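Local coordinates for uncharacterized protein (Bacteroides caccae, PDB 4L7A) that probably acts as a zinc-binding metallopeptidase of the MA clan, with its substrate and physiological role still unknown, at residues E19-F23 against F59-V63; W102-Y107 against Y137-V141. All blocks are in the same frame, centred on the assembly; numbering follows the deposited sequence.

Contact 1 of 2, residues E19-F23 against F59-V63; sequences EKSEF and FWLSV
Two nearly parallel helices of this putative metallopeptidase pack side by side near their N-terminal ends, 19-23 on helix 17-35 and 59-63 at the start of helix 59-81. Each is bonded i to i+4, Phe23 N to Glu19 O at 2.9 Å and Val63 N to Phe59 O at 3.1 Å. Set the segment axes 11.6 Å apart at closest approach and cross them at +17°; aromatic side chains fill this wide spacing. The register pairs Lys20 with Phe59 (CA-CA 8.3 Å) and Phe23 with Val63 (CA-CA 7.4 Å).

Phe23 and Phe59 bury the most surface, and both use the t rotamer to reach across. Their rings sit obliquely, planes at 82° and centroids 5.6 Å apart, with Phe23 CD2 3.8 Å from Phe59 CE1. Phe23 receives Val63 CG2 almost squarely on one face, a CH-pi contact 3.8 Å from the ring centroid. Phe59 pushes back toward helix 17-35, its CZ 3.6 Å from Glu19 O and its CE1 3.9 Å from Lys20 CA.

Glu19 CD lies 3.8 Å from Trp60 CZ2 at the indole edge. Glu19 OE1, also bonded to Ser16 N, accepts from a water at 2.7 Å, and Trp60 NE1 donates to that water at 2.9 Å.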
loop_
_atom_site.group_PDB
_atom_site.type_symbol
_atom_site.label_atom_id
_atom_site.label_comp_id
_atom_site.label_asym_id
_atom_site.label_seq_id
_atom_site.Cartn_x
_atom_site.Cartn_y
_atom_site.Cartn_z
ATOM N N GLU A 19 -14.048 24.192 -8.932
ATOM C CA GLU A 19 -13.626 23.237 -7.891
ATOM C C GLU A 19 -12.675 22.186 -8.489
ATOM O O GLU A 19 -11.621 21.921 -7.930
ATOM C CB GLU A 19 -14.862 22.596 -7.225
ATOM C CG GLU A 19 -15.620 23.594 -6.290
ATOM C CD GLU A 19 -17.001 23.125 -5.820
ATOM O OE1 GLU A 19 -17.614 22.257 -6.462
ATOM O OE2 GLU A 19 -17.532 23.693 -4.839
ATOM N N LYS A 20 -13.014 21.648 -9.659
ATOM C CA LYS A 20 -12.146 20.683 -10.333
ATOM C C LYS A 20 -10.824 21.268 -10.753
ATOM O O LYS A 20 -9.819 20.575 -10.657
ATOM C CB LYS A 20 -12.791 20.097 -11.573
ATOM C CG LYS A 20 -14.003 19.304 -11.249
ATOM C CD LYS A 20 -14.615 18.853 -12.525
ATOM C CE LYS A 20 -15.951 18.267 -12.296
ATOM N NZ LYS A 20 -16.502 17.917 -13.615
ATOM N N SER A 21 -10.817 22.523 -11.233
ATOM C CA SER A 21 -9.551 23.163 -11.584
ATOM C C SER A 21 -8.748 23.433 -10.311
ATOM O O SER A 21 -7.533 23.366 -10.338
ATOM C CB SER A 21 -9.747 24.497 -12.345
ATOM O OG SER A 21 -10.431 24.221 -13.536
ATOM N N GLU A 22 -9.419 23.747 -9.203
ATOM C CA GLU A 22 -8.703 23.959 -7.913
ATOM C C GLU A 22 -8.043 22.650 -7.440
ATOM O O GLU A 22 -6.911 22.658 -6.984
ATOM C CB GLU A 22 -9.649 24.527 -6.826
ATOM C CG GLU A 22 -8.978 24.955 -5.487
ATOM C CD GLU A 22 -9.985 25.295 -4.354
ATOM O OE1 GLU A 22 -11.212 25.368 -4.623
ATOM O OE2 GLU A 22 -9.554 25.485 -3.182
ATOM N N PHE A 23 -8.749 21.539 -7.560
ATOM C CA PHE A 23 -8.174 20.229 -7.250
ATOM C C PHE A 23 -7.007 19.887 -8.209
ATOM O O PHE A 23 -5.984 19.385 -7.771
ATOM C CB PHE A 23 -9.262 19.153 -7.238
ATOM C CG PHE A 23 -8.853 17.831 -6.629
ATOM C CD1 PHE A 23 -7.885 17.731 -5.642
ATOM C CD2 PHE A 23 -9.488 16.670 -7.035
ATOM C CE1 PHE A 23 -7.562 16.481 -5.098
ATOM C CE2 PHE A 23 -9.155 15.423 -6.494
ATOM C CZ PHE A 23 -8.181 15.342 -5.538
ATOM N N PHE A 59 -16.496 13.279 -6.275
ATOM C CA PHE A 59 -15.448 14.280 -6.248
ATOM C C PHE A 59 -14.870 14.591 -4.853
ATOM O O PHE A 59 -13.673 14.534 -4.667
ATOM C CB PHE A 59 -15.932 15.589 -6.841
ATOM C CG PHE A 59 -14.905 16.716 -6.755
ATOM C CD1 PHE A 59 -13.929 16.857 -7.749
ATOM C CD2 PHE A 59 -14.922 17.617 -5.721
ATOM C CE1 PHE A 59 -12.998 17.906 -7.717
ATOM C CE2 PHE A 59 -14.003 18.675 -5.684
ATOM C CZ PHE A 59 -13.036 18.817 -6.702
ATOM N N TRP A 60 -15.707 14.948 -3.898
ATOM C CA TRP A 60 -15.208 15.305 -2.578
ATOM C C TRP A 60 -14.605 14.083 -1.836
ATOM O O TRP A 60 -13.681 14.215 -1.039
ATOM C CB TRP A 60 -16.297 15.995 -1.756
ATOM C CG TRP A 60 -16.589 17.310 -2.319
ATOM C CD1 TRP A 60 -17.696 17.663 -3.018
ATOM C CD2 TRP A 60 -15.762 18.488 -2.236
ATOM N NE1 TRP A 60 -17.617 18.966 -3.386
ATOM C CE2 TRP A 60 -16.416 19.493 -2.962
ATOM C CE3 TRP A 60 -14.521 18.766 -1.671
ATOM C CZ2 TRP A 60 -15.891 20.780 -3.105
ATOM C CZ3 TRP A 60 -13.983 20.032 -1.828
ATOM C CH2 TRP A 60 -14.679 21.040 -2.527
ATOM N N LEU A 61 -15.070 12.901 -2.157
ATOM C CA LEU A 61 -14.369 11.741 -1.659
ATOM C C LEU A 61 -12.955 11.545 -2.328
ATOM O O LEU A 61 -12.017 11.074 -1.667
ATOM C CB LEU A 61 -15.231 10.494 -1.840
ATOM C CG LEU A 61 -14.637 9.168 -1.310
ATOM C CD1 LEU A 61 -14.314 9.286 0.183
ATOM C CD2 LEU A 61 -15.662 8.066 -1.562
ATOM N N SER A 62 -12.817 11.915 -3.605
ATOM C CA SER A 62 -11.516 11.863 -4.274
ATOM C C SER A 62 -10.523 12.806 -3.599
ATOM O O SER A 62 -9.375 12.482 -3.459
ATOM C CB SER A 62 -11.607 12.223 -5.744
ATOM O OG SER A 62 -12.411 11.256 -6.408
ATOM N N VAL A 63 -10.991 13.974 -3.189
ATOM C CA VAL A 63 -10.177 14.939 -2.496
ATOM C C VAL A 63 -9.706 14.381 -1.152
ATOM O O VAL A 63 -8.516 14.529 -0.770
ATOM C CB VAL A 63 -10.964 16.244 -2.262
ATOM C CG1 VAL A 63 -10.144 17.224 -1.446
ATOM C CG2 VAL A 63 -11.336 16.885 -3.583
HETATM O O HOH W 1 -19.254 20.657 -5.068
#

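Contact 2 of 2, residues W102-Y107 against Y137-V141; sequences WDKGTY and YYFKV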
loop_
_atom_site.group_PDB
_atom_site.type_symbol
_atom_site.label_atom_id
_atom_site.label_comp_id
_atom_site.label_asym_id
_atom_site.label_seq_id
_atom_site.Cartn_x
_atom_site.Cartn_y
_atom_site.Cartn_z
ATOM N N TRP A 102 -17.320 -2.610 -1.958
ATOM C CA TRP A 102 -15.996 -3.198 -1.801
ATOM C C TRP A 102 -15.929 -4.646 -2.247
ATOM O O TRP A 102 -14.843 -5.201 -2.344
ATOM C CB TRP A 102 -15.572 -3.164 -0.337
ATOM C CG TRP A 102 -16.329 -4.085 0.550
ATOM C CD1 TRP A 102 -16.118 -5.433 0.724
ATOM C CD2 TRP A 102 -17.389 -3.731 1.421
ATOM N NE1 TRP A 102 -17.018 -5.938 1.613
ATOM C CE2 TRP A 102 -17.812 -4.916 2.067
ATOM C CE3 TRP A 102 -18.048 -2.534 1.700
ATOM C CZ2 TRP A 102 -18.854 -4.936 2.997
ATOM C CZ3 TRP A 102 -19.118 -2.546 2.637
ATOM C CH2 TRP A 102 -19.497 -3.745 3.271
ATOM N N ASP A 103 -17.091 -5.250 -2.506
ATOM C CA ASP A 103 -17.205 -6.701 -2.748
ATOM C C ASP A 103 -16.525 -7.252 -4.027
ATOM O O ASP A 103 -16.238 -8.418 -4.078
ATOM C CB ASP A 103 -18.695 -7.142 -2.712
ATOM C CG ASP A 103 -19.513 -6.585 -3.890
ATOM O OD1 ASP A 103 -19.049 -5.669 -4.614
ATOM O OD2 ASP A 103 -20.655 -7.038 -4.095
ATOM N N LYS A 104 -16.304 -6.450 -5.058
ATOM C CA LYS A 104 -15.517 -6.885 -6.229
ATOM C C LYS A 104 -14.044 -6.454 -6.116
ATOM O O LYS A 104 -13.454 -6.125 -7.128
ATOM C CB LYS A 104 -15.994 -6.215 -7.530
ATOM C CG LYS A 104 -17.453 -6.259 -7.831
ATOM C CD LYS A 104 -17.869 -7.548 -8.395
ATOM C CE LYS A 104 -19.088 -7.362 -9.248
ATOM N NZ LYS A 104 -19.781 -8.674 -9.355
ATOM N N GLY A 105 -13.468 -6.376 -4.926
ATOM C CA GLY A 105 -12.094 -5.852 -4.801
ATOM C C GLY A 105 -11.952 -4.344 -4.839
ATOM O O GLY A 105 -12.809 -3.661 -5.330
ATOM N N THR A 106 -10.860 -3.817 -4.306
ATOM C CA THR A 106 -10.730 -2.389 -4.124
ATOM C C THR A 106 -9.573 -1.734 -4.867
ATOM O O THR A 106 -9.315 -0.547 -4.685
ATOM C CB THR A 106 -10.559 -2.158 -2.653
ATOM O OG1 THR A 106 -9.531 -3.042 -2.173
ATOM C CG2 THR A 106 -11.886 -2.470 -1.927
ATOM N N TYR A 107 -8.841 -2.501 -5.672
ATOM C CA TYR A 107 -7.700 -1.994 -6.421
ATOM C C TYR A 107 -7.458 -2.870 -7.651
ATOM O O TYR A 107 -7.881 -4.045 -7.684
ATOM C CB TYR A 107 -6.413 -1.989 -5.557
ATOM C CG TYR A 107 -5.850 -3.380 -5.337
ATOM C CD1 TYR A 107 -6.369 -4.242 -4.348
ATOM C CD2 TYR A 107 -4.879 -3.888 -6.190
ATOM C CE1 TYR A 107 -5.876 -5.564 -4.206
ATOM C CE2 TYR A 107 -4.382 -5.216 -6.041
ATOM C CZ TYR A 107 -4.883 -6.035 -5.075
ATOM O OH TYR A 107 -4.343 -7.336 -5.018
ATOM N N TYR A 137 -8.082 -2.485 2.285
ATOM C CA TYR A 137 -8.509 -2.195 0.960
ATOM C C TYR A 137 -7.390 -1.670 0.065
ATOM O O TYR A 137 -7.425 -1.890 -1.129
ATOM C CB TYR A 137 -9.602 -1.097 0.998
ATOM C CG TYR A 137 -10.882 -1.444 1.707
ATOM C CD1 TYR A 137 -11.366 -2.749 1.729
ATOM C CD2 TYR A 137 -11.629 -0.458 2.369
ATOM C CE1 TYR A 137 -12.562 -3.071 2.401
ATOM C CE2 TYR A 137 -12.829 -0.779 3.047
ATOM C CZ TYR A 137 -13.288 -2.079 3.036
ATOM O OH TYR A 137 -14.447 -2.415 3.707
ATOM N N TYR A 138 -6.454 -0.919 0.650
ATOM C CA TYR A 138 -5.553 -0.083 -0.087
ATOM C C TYR A 138 -4.115 -0.110 0.353
ATOM O O TYR A 138 -3.282 -0.377 -0.489
ATOM C CB TYR A 138 -5.972 1.379 -0.059
ATOM C CG TYR A 138 -7.381 1.688 -0.478
ATOM C CD1 TYR A 138 -7.912 1.202 -1.679
ATOM C CD2 TYR A 138 -8.165 2.494 0.298
ATOM C CE1 TYR A 138 -9.220 1.506 -2.082
ATOM C CE2 TYR A 138 -9.459 2.852 -0.087
ATOM C CZ TYR A 138 -9.999 2.341 -1.284
ATOM O OH TYR A 138 -11.287 2.711 -1.643
ATOM N N PHE A 139 -3.798 0.186 1.626
ATOM C CA PHE A 139 -2.406 0.495 1.920
ATOM C C PHE A 139 -1.520 -0.736 1.971
ATOM O O PHE A 139 -0.372 -0.670 1.577
ATOM C CB PHE A 139 -2.230 1.277 3.225
ATOM C CG PHE A 139 -2.718 2.670 3.150
ATOM C CD1 PHE A 139 -2.186 3.546 2.231
ATOM C CD2 PHE A 139 -3.665 3.120 4.018
ATOM C CE1 PHE A 139 -2.687 4.843 2.127
ATOM C CE2 PHE A 139 -4.128 4.402 3.955
ATOM C CZ PHE A 139 -3.666 5.254 2.998
ATOM N N LYS A 140 -2.044 -1.857 2.465
ATOM C CA LYS A 140 -1.245 -3.099 2.494
ATOM C C LYS A 140 -0.683 -3.434 1.097
ATOM O O LYS A 140 0.529 -3.650 0.905
ATOM C CB LYS A 140 -2.051 -4.258 3.089
ATOM C CG LYS A 140 -1.618 -5.662 2.689
ATOM C CD LYS A 140 -0.386 -6.007 3.455
ATOM C CE LYS A 140 0.285 -7.300 2.928
ATOM N NZ LYS A 140 -0.662 -8.385 2.583
ATOM N N VAL A 141 -1.567 -3.554 0.127
ATOM C CA VAL A 141 -1.118 -3.854 -1.248
ATOM C C VAL A 141 -0.180 -2.789 -1.814
ATOM O O VAL A 141 0.790 -3.106 -2.514
ATOM C CB VAL A 141 -2.314 -4.020 -2.199
ATOM C CG1 VAL A 141 -1.848 -4.221 -3.562
ATOM C CG2 VAL A 141 -3.104 -5.266 -1.754
#
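Here the loop leading into the antiparallel edge strand 107-112 lies against helix 131-153, whose sequence carries the HEFAH form of the HEXXH motif three residues beyond Val141. A type I turn from Trp102 to Gly105, closed by a weak 3.2 Å bond from Gly105 N to Trp102 O, leads into Thr106. Gly105 has phi/psi of 79°/158°, where a CB would jam against the carbonyl O of Lys104.

Look first at Thr106. In the p rotamer its OG1 donates to Tyr137 O at 2.6 Å, and its CG2 packs 3.7 Å from Tyr137 CD1. The helix widens into a pi-type turn at 137-139, leaving Tyr137 O 6.2 Å from Val141 N, so that carbonyl makes no i+4 helical bond and accepts the threonine hydroxyl.

Tyr137, in m, runs beside Trp102, in p. The planes of the phenol and the five-membered ring differ by 23° but are slid apart, with Tyr137 OH over the indole face, 4.0 Å from Trp102 CD2; Trp125 meets Tyr137 edge-to-face. Tyr138, also m, brings its ring edge to Thr106 O, CE1 at 3.3 Å, while its OH bonds to Tyr121 O. Tyr107, in p, offers a face to Val141 CG1, a CH-pi contact 3.9 Å from the ring centroid.

Thus one short side-chain-to-backbone bond joins loop and helix, with aromatic packing around it, and Thr106 is also backbone-bonded to Tyr121. The contact places the start of strand 107-112 against the helix carrying the HEXXH sequence, which probably supplies zinc ligands.

How the contacts relate
From the N terminus, helix 17-35 leads through strand 38-40 and a long connection to helix 59-81, and contact 1 closes that loop of 35 residues. The chain then continues through helix 83-88 and strand 93-98 before contact 2 opens. Contact 2 closes a second loop, of 29 residues, that takes in strands 107-112 and 115-122 and ends on helix 131-153. The two are in series, neither nesting nor crossing, with centres about 22 Å apart and nearest atoms about 7 Å apart. Strand 115-122 relates them: Leu61 and Ser62 of contact 1 touch Met122, as does Tyr138 of contact 2, so helices 59-81 and 131-153 both pack on the sheet there.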